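Local coordinates for protein adenosine deaminase (Burkholderia ambifaria, PDB 4GXW) that binds zinc and probably removes the amino group of a purine such as adenosine or adenine by hydrolysis, at residues 185-190 and 197-202; 312-317 and 326-331. All coordinates share one frame; numbering follows the deposited sequence.

Contact 1 (185-190 and 197-202)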
loop_
_atom_site.group_PDB
_atom_site.type_symbol
_atom_site.label_atom_id
_atom_site.label_comp_id
_atom_site.label_asym_id
_atom_site.label_seq_id
_atom_site.Cartn_x
_atom_site.Cartn_y
_atom_site.Cartn_z
ATOM N N ILE A 185 -0.879 -12.166 -6.544
ATOM C CA ILE A 185 0.099 -11.319 -7.219
ATOM C C ILE A 185 -0.408 -9.908 -7.439
ATOM O O ILE A 185 -1.616 -9.653 -7.463
ATOM C CB ILE A 185 0.566 -11.897 -8.588
ATOM C CG1 ILE A 185 -0.601 -11.962 -9.580
ATOM C CG2 ILE A 185 1.239 -13.243 -8.413
ATOM C CD1 ILE A 185 -0.148 -12.079 -11.022
ATOM N N GLY A 186 0.545 -9.006 -7.628
ATOM C CA GLY A 186 0.275 -7.640 -8.039
ATOM C C GLY A 186 1.191 -7.245 -9.193
ATOM O O GLY A 186 1.948 -8.081 -9.709
ATOM N N ILE A 187 1.118 -5.983 -9.615
ATOM C CA ILE A 187 2.026 -5.448 -10.632
ATOM C C ILE A 187 2.309 -3.988 -10.305
ATOM O O ILE A 187 1.389 -3.227 -9.998
ATOM C CB ILE A 187 1.479 -5.617 -12.078
ATOM C CG1 ILE A 187 2.528 -5.187 -13.101
ATOM C CG2 ILE A 187 0.181 -4.833 -12.301
ATOM C CD1 ILE A 187 2.200 -5.638 -14.521
ATOM N N ASP A 188 3.579 -3.607 -10.338
ATOM C CA ASP A 188 3.966 -2.241 -10.009
ATOM C C ASP A 188 5.228 -1.810 -10.766
ATOM O O ASP A 188 5.584 -2.429 -11.774
ATOM C CB ASP A 188 4.084 -2.053 -8.486
ATOM C CG ASP A 188 5.012 -3.064 -7.828
ATOM O OD1 ASP A 188 6.124 -3.295 -8.334
ATOM O OD2 ASP A 188 4.628 -3.637 -6.781
ATOM N N TYR A 189 5.898 -0.778 -10.259
ATOM C CA TYR A 189 6.933 -0.009 -10.958
ATOM C C TYR A 189 6.322 0.915 -12.027
ATOM O O TYR A 189 5.103 1.122 -12.018
ATOM C CB TYR A 189 8.109 -0.873 -11.427
ATOM C CG TYR A 189 9.119 -1.180 -10.326
ATOM C CD1 TYR A 189 10.006 -0.203 -9.892
ATOM C CD2 TYR A 189 9.196 -2.435 -9.733
ATOM C CE1 TYR A 189 10.936 -0.457 -8.907
ATOM C CE2 TYR A 189 10.147 -2.701 -8.735
ATOM C CZ TYR A 189 11.001 -1.692 -8.327
ATOM O OH TYR A 189 11.962 -1.914 -7.358
ATOM N N ARG A 190 7.124 1.501 -12.913
ATOM C CA ARG A 190 6.616 2.604 -13.734
ATOM C C ARG A 190 5.578 2.134 -14.751
ATOM O O ARG A 190 5.863 1.274 -15.574
ATOM C CB ARG A 190 7.762 3.344 -14.429
ATOM C CG ARG A 190 7.361 4.663 -15.089
ATOM C CD ARG A 190 8.572 5.392 -15.676
ATOM N NE ARG A 190 8.203 6.621 -16.381
ATOM C CZ ARG A 190 8.144 6.739 -17.704
ATOM N NH1 ARG A 190 7.797 7.896 -18.258
ATOM N NH2 ARG A 190 8.431 5.698 -18.478
ATOM N N GLU A 197 -2.161 -5.202 -20.139
ATOM C CA GLU A 197 -2.401 -6.327 -21.036
ATOM C C GLU A 197 -1.120 -7.025 -21.506
ATOM O O GLU A 197 -1.151 -8.169 -21.940
ATOM C CB GLU A 197 -3.276 -5.914 -22.226
ATOM C CG GLU A 197 -2.656 -4.906 -23.188
ATOM C CD GLU A 197 -2.943 -3.451 -22.846
ATOM O OE1 GLU A 197 -3.200 -3.129 -21.655
ATOM O OE2 GLU A 197 -2.888 -2.615 -23.785
ATOM N N LEU A 198 0.014 -6.335 -21.405
ATOM C CA LEU A 198 1.293 -6.944 -21.737
ATOM C C LEU A 198 1.554 -8.195 -20.886
ATOM O O LEU A 198 2.244 -9.122 -21.320
ATOM C CB LEU A 198 2.414 -5.915 -21.542
ATOM C CG LEU A 198 3.855 -6.283 -21.886
ATOM C CD1 LEU A 198 3.945 -6.732 -23.343
ATOM C CD2 LEU A 198 4.777 -5.089 -21.617
ATOM N N PHE A 199 0.968 -8.204 -19.690
ATOM C CA PHE A 199 1.208 -9.225 -18.666
ATOM C C PHE A 199 0.041 -10.203 -18.517
ATOM O O PHE A 199 -0.143 -10.826 -17.466
ATOM C CB PHE A 199 1.548 -8.527 -17.343
ATOM C CG PHE A 199 2.745 -7.634 -17.471
ATOM C CD1 PHE A 199 4.021 -8.164 -17.349
ATOM C CD2 PHE A 199 2.608 -6.296 -17.820
ATOM C CE1 PHE A 199 5.141 -7.372 -17.525
ATOM C CE2 PHE A 199 3.731 -5.495 -17.994
ATOM C CZ PHE A 199 4.994 -6.033 -17.842
ATOM N N TRP A 200 -0.730 -10.363 -19.590
ATOM C CA TRP A 200 -1.898 -11.237 -19.569
ATOM C C TRP A 200 -1.543 -12.662 -19.142
ATOM O O TRP A 200 -2.313 -13.308 -18.428
ATOM C CB TRP A 200 -2.602 -11.257 -20.940
ATOM C CG TRP A 200 -1.815 -11.910 -22.031
ATOM C CD1 TRP A 200 -0.974 -11.297 -22.917
ATOM C CD2 TRP A 200 -1.799 -13.304 -22.370
ATOM N NE1 TRP A 200 -0.430 -12.223 -23.771
ATOM C CE2 TRP A 200 -0.920 -13.464 -23.457
ATOM C CE3 TRP A 200 -2.445 -14.436 -21.852
ATOM C CZ2 TRP A 200 -0.664 -14.714 -24.039
ATOM C CZ3 TRP A 200 -2.195 -15.662 -22.425
ATOM C CH2 TRP A 200 -1.308 -15.799 -23.508
ATOM N N LYS A 201 -0.393 -13.165 -19.575
ATOM C CA LYS A 201 -0.061 -14.560 -19.309
ATOM C C LYS A 201 0.138 -14.853 -17.822
ATOM O O LYS A 201 -0.362 -15.860 -17.301
ATOM C CB LYS A 201 1.165 -14.975 -20.119
ATOM C CG LYS A 201 1.396 -16.467 -20.178
ATOM C CD LYS A 201 2.504 -16.800 -21.170
ATOM C CE LYS A 201 2.871 -18.256 -21.103
ATOM N NZ LYS A 201 4.013 -18.487 -22.009
ATOM N N ALA A 202 0.847 -13.964 -17.138
ATOM C CA ALA A 202 1.099 -14.154 -15.722
ATOM C C ALA A 202 -0.197 -14.112 -14.927
ATOM O O ALA A 202 -0.373 -14.882 -13.979
ATOM C CB ALA A 202 2.069 -13.102 -15.214
#
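The meeting of I187 with F199 is a compact worked example of how a barrel strand receives the helix that follows it. From CB, which points toward the 197-202 segment, the isoleucine chain runs out through CG1, set anti to the backbone N (chi1 -174°), and stays extended at the next bond. CB, CG1 and the CG2 branch all stop short of the phenylalanine; CD1 alone makes the touch. It comes to rest over one face of the F199 ring, 3.8 Å from I187 CD1 to the ring centroid and 27° off the normal, a CH-pi contact. The methyl is displaced toward the rim, so its closest ring atom is F199 CD2, 3.4 Å from I187 CD1. The two side chains cross at about a right angle, the methyl end meeting the flat of the ring. L198 CG lies over the opposite face, near its rim, so the ring is held between a strand residue and its own chain neighbour. One strand position in two faces this way: I185 also points across, though more loosely, its CD1 lying 4.1 Å from A202 O. Helix 164-176, through A167, and strand 151-159, through I158, also pack on F199. No hydrogen bond links the segments. F199 is the N-cap residue of helix 200-208, so the contact sets the start of that helix beside strand 184-188. These are the first two elements of a beta-alpha-beta crossover to strand 212-217, the repeating unit of the TIM barrel; here the side chain of I187 is about 5 Å from that of the zinc ligand H216.

Contact 2 (312-317 and 326-331)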
loop_
_atom_site.group_PDB
_atom_site.type_symbol
_atom_site.label_atom_id
_atom_site.label_comp_id
_atom_site.label_asym_id
_atom_site.label_seq_id
_atom_site.Cartn_x
_atom_site.Cartn_y
_atom_site.Cartn_z
ATOM N N GLU A 312 -1.426 8.414 10.197
ATOM C CA GLU A 312 -1.322 9.647 9.431
ATOM C C GLU A 312 -2.039 9.565 8.083
ATOM O O GLU A 312 -2.615 10.555 7.621
ATOM C CB GLU A 312 0.152 10.013 9.228
ATOM C CG GLU A 312 0.855 10.512 10.487
ATOM C CD GLU A 312 2.350 10.690 10.299
ATOM O OE1 GLU A 312 2.969 9.848 9.609
ATOM O OE2 GLU A 312 2.911 11.679 10.826
ATOM N N ALA A 313 -1.992 8.398 7.444
ATOM C CA ALA A 313 -2.702 8.235 6.184
ATOM C C ALA A 313 -4.206 8.417 6.370
ATOM O O ALA A 313 -4.859 9.100 5.582
ATOM C CB ALA A 313 -2.373 6.880 5.549
ATOM N N TRP A 314 -4.738 7.831 7.439
ATOM C CA TRP A 314 -6.134 8.014 7.800
ATOM C C TRP A 314 -6.445 9.480 8.154
ATOM O O TRP A 314 -7.450 10.040 7.708
ATOM C CB TRP A 314 -6.521 7.027 8.924
ATOM C CG TRP A 314 -6.698 5.664 8.360
ATOM C CD1 TRP A 314 -5.718 4.763 8.068
ATOM C CD2 TRP A 314 -7.932 5.072 7.925
ATOM N NE1 TRP A 314 -6.267 3.633 7.502
ATOM C CE2 TRP A 314 -7.621 3.801 7.400
ATOM C CE3 TRP A 314 -9.266 5.489 7.942
ATOM C CZ2 TRP A 314 -8.602 2.944 6.892
ATOM C CZ3 TRP A 314 -10.234 4.641 7.439
ATOM C CH2 TRP A 314 -9.897 3.384 6.921
ATOM N N GLU A 315 -5.559 10.107 8.923
ATOM C CA GLU A 315 -5.710 11.519 9.276
ATOM C C GLU A 315 -5.865 12.408 8.032
ATOM O O GLU A 315 -6.754 13.260 7.982
ATOM C CB GLU A 315 -4.512 11.986 10.103
ATOM C CG GLU A 315 -4.491 13.489 10.346
ATOM C CD GLU A 315 -3.286 13.943 11.144
ATOM O OE1 GLU A 315 -2.761 13.135 11.942
ATOM O OE2 GLU A 315 -2.854 15.111 10.975
ATOM N N LEU A 316 -5.016 12.190 7.024
ATOM C CA LEU A 316 -5.053 13.011 5.813
ATOM C C LEU A 316 -6.403 12.974 5.101
ATOM O O LEU A 316 -6.844 13.979 4.544
ATOM C CB LEU A 316 -3.943 12.597 4.840
ATOM C CG LEU A 316 -2.518 12.969 5.248
ATOM C CD1 LEU A 316 -1.516 12.403 4.248
ATOM C CD2 LEU A 316 -2.360 14.480 5.381
ATOM N N MET A 317 -7.056 11.817 5.109
ATOM C CA MET A 317 -8.376 11.711 4.488
ATOM C C MET A 317 -9.369 12.694 5.116
ATOM O O MET A 317 -10.188 13.304 4.422
ATOM C CB MET A 317 -8.907 10.282 4.604
ATOM C CG MET A 317 -7.984 9.234 4.026
ATOM S SD MET A 317 -7.692 9.387 2.249
ATOM C CE MET A 317 -9.188 8.674 1.592
ATOM N N ALA A 326 -17.994 9.508 9.408
ATOM C CA ALA A 326 -18.837 8.491 8.788
ATOM C C ALA A 326 -18.203 7.906 7.523
ATOM O O ALA A 326 -18.250 6.697 7.307
ATOM C CB ALA A 326 -20.210 9.064 8.478
ATOM N N ASP A 327 -17.609 8.759 6.690
ATOM C CA ASP A 327 -16.877 8.279 5.517
ATOM C C ASP A 327 -15.742 7.334 5.911
ATOM O O ASP A 327 -15.529 6.301 5.271
ATOM C CB ASP A 327 -16.284 9.445 4.714
ATOM C CG ASP A 327 -17.330 10.279 4.011
ATOM O OD1 ASP A 327 -18.369 9.725 3.579
ATOM O OD2 ASP A 327 -17.098 11.503 3.869
ATOM N N LEU A 328 -14.999 7.699 6.952
ATOM C CA LEU A 328 -13.901 6.855 7.432
ATOM C C LEU A 328 -14.399 5.482 7.906
ATOM O O LEU A 328 -13.735 4.475 7.673
ATOM C CB LEU A 328 -13.081 7.560 8.524
ATOM C CG LEU A 328 -11.848 8.345 8.044
ATOM C CD1 LEU A 328 -12.191 9.334 6.933
ATOM C CD2 LEU A 328 -11.168 9.055 9.216
ATOM N N LYS A 329 -15.569 5.430 8.538
ATOM C CA LYS A 329 -16.132 4.137 8.907
ATOM C C LYS A 329 -16.357 3.265 7.666
ATOM O O LYS A 329 -16.048 2.069 7.664
ATOM C CB LYS A 329 -17.441 4.304 9.686
ATOM C CG LYS A 329 -17.957 3.003 10.293
ATOM C CD LYS A 329 -19.243 3.196 11.066
ATOM C CE LYS A 329 -19.741 1.871 11.640
ATOM N NZ LYS A 329 -20.981 2.067 12.443
ATOM N N GLN A 330 -16.887 3.871 6.605
ATOM C CA GLN A 330 -17.069 3.155 5.351
ATOM C C GLN A 330 -15.736 2.695 4.763
ATOM O O GLN A 330 -15.639 1.579 4.263
ATOM C CB GLN A 330 -17.864 3.988 4.344
ATOM C CG GLN A 330 -19.315 4.189 4.750
ATOM C CD GLN A 330 -19.992 2.885 5.135
ATOM O OE1 GLN A 330 -19.983 1.919 4.372
ATOM N NE2 GLN A 330 -20.574 2.847 6.337
ATOM N N PHE A 331 -14.709 3.541 4.829
ATOM C CA PHE A 331 -13.397 3.133 4.332
ATOM C C PHE A 331 -12.861 1.919 5.101
ATOM O O PHE A 331 -12.235 1.041 4.511
ATOM C CB PHE A 331 -12.366 4.264 4.434
ATOM C CG PHE A 331 -12.695 5.496 3.634
ATOM C CD1 PHE A 331 -13.586 5.473 2.566
ATOM C CD2 PHE A 331 -12.102 6.698 3.976
ATOM C CE1 PHE A 331 -13.859 6.626 1.846
ATOM C CE2 PHE A 331 -12.377 7.853 3.269
ATOM C CZ PHE A 331 -13.264 7.823 2.209
#
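The short segments 312-317 and 326-331 are helical and run closer to antiparallel than parallel, their axes 11.0 Å apart at closest approach and their N-to-C directions 135° apart, with W314 and L328 nearest in backbone register. Such a wide spacing is bridged by large side chains, and W314 makes the largest single contribution. Although its CB does not head for the partner helix, its CG lies anti to the carbonyl carbon (chi1 -76°), and the six-membered part of the indole reaches across. There CZ3 brings the ring edge to a backbone oxygen, L328 O lying near the indole plane 3.5 Å from W314 CZ3. The same end of the ring meets F331, with W314 CH2 3.6 Å from F331 CB, while W314 CE3 rests 3.9 Å from the L328 branch point CG. The indole runs alongside L328 and F331, each pointing the opposite way to it, so the chains interleave side by side. M317, about a turn further along the same helix, adds to the interface. Bent at both chi2 and chi3, its chain carries the terminal methyl to F331, with M317 CE 3.7 Å from F331 CE2, and its CB meets L328 CD1. The F331 ring also has D327 O, one turn earlier in its own helix, over one face near the rim. All four touching residues are buried, and no hydrogen bond crosses between the segments. Strand 295-298 packs against both helices, I296 touching M317 and F331 and P298 touching W314 and M317; F26 of helix 20-28 packs on L328, and helix 343-371 meets the second helix through K329.

How the contacts relate
Both contacts are buried and largely apolar, and neither has a hydrogen bond between its segments, yet they serve different parts of one fold. Contact 1 joins a strand to the helix after it within a beta-alpha-beta unit; contact 2 pairs two helices late in the chain and buries about twice the area, 259 against 131 Å². No secondary-structure element is common to both. In contact 1 a methyl lies over a ring face, whereas in contact 2 an indole edge meets a backbone oxygen, with aliphatic and aromatic side chains packed around it. They lie on opposite sides of the chain's centre, their centres 29 Å apart, with contact 1 the nearer to a zinc-binding side chain.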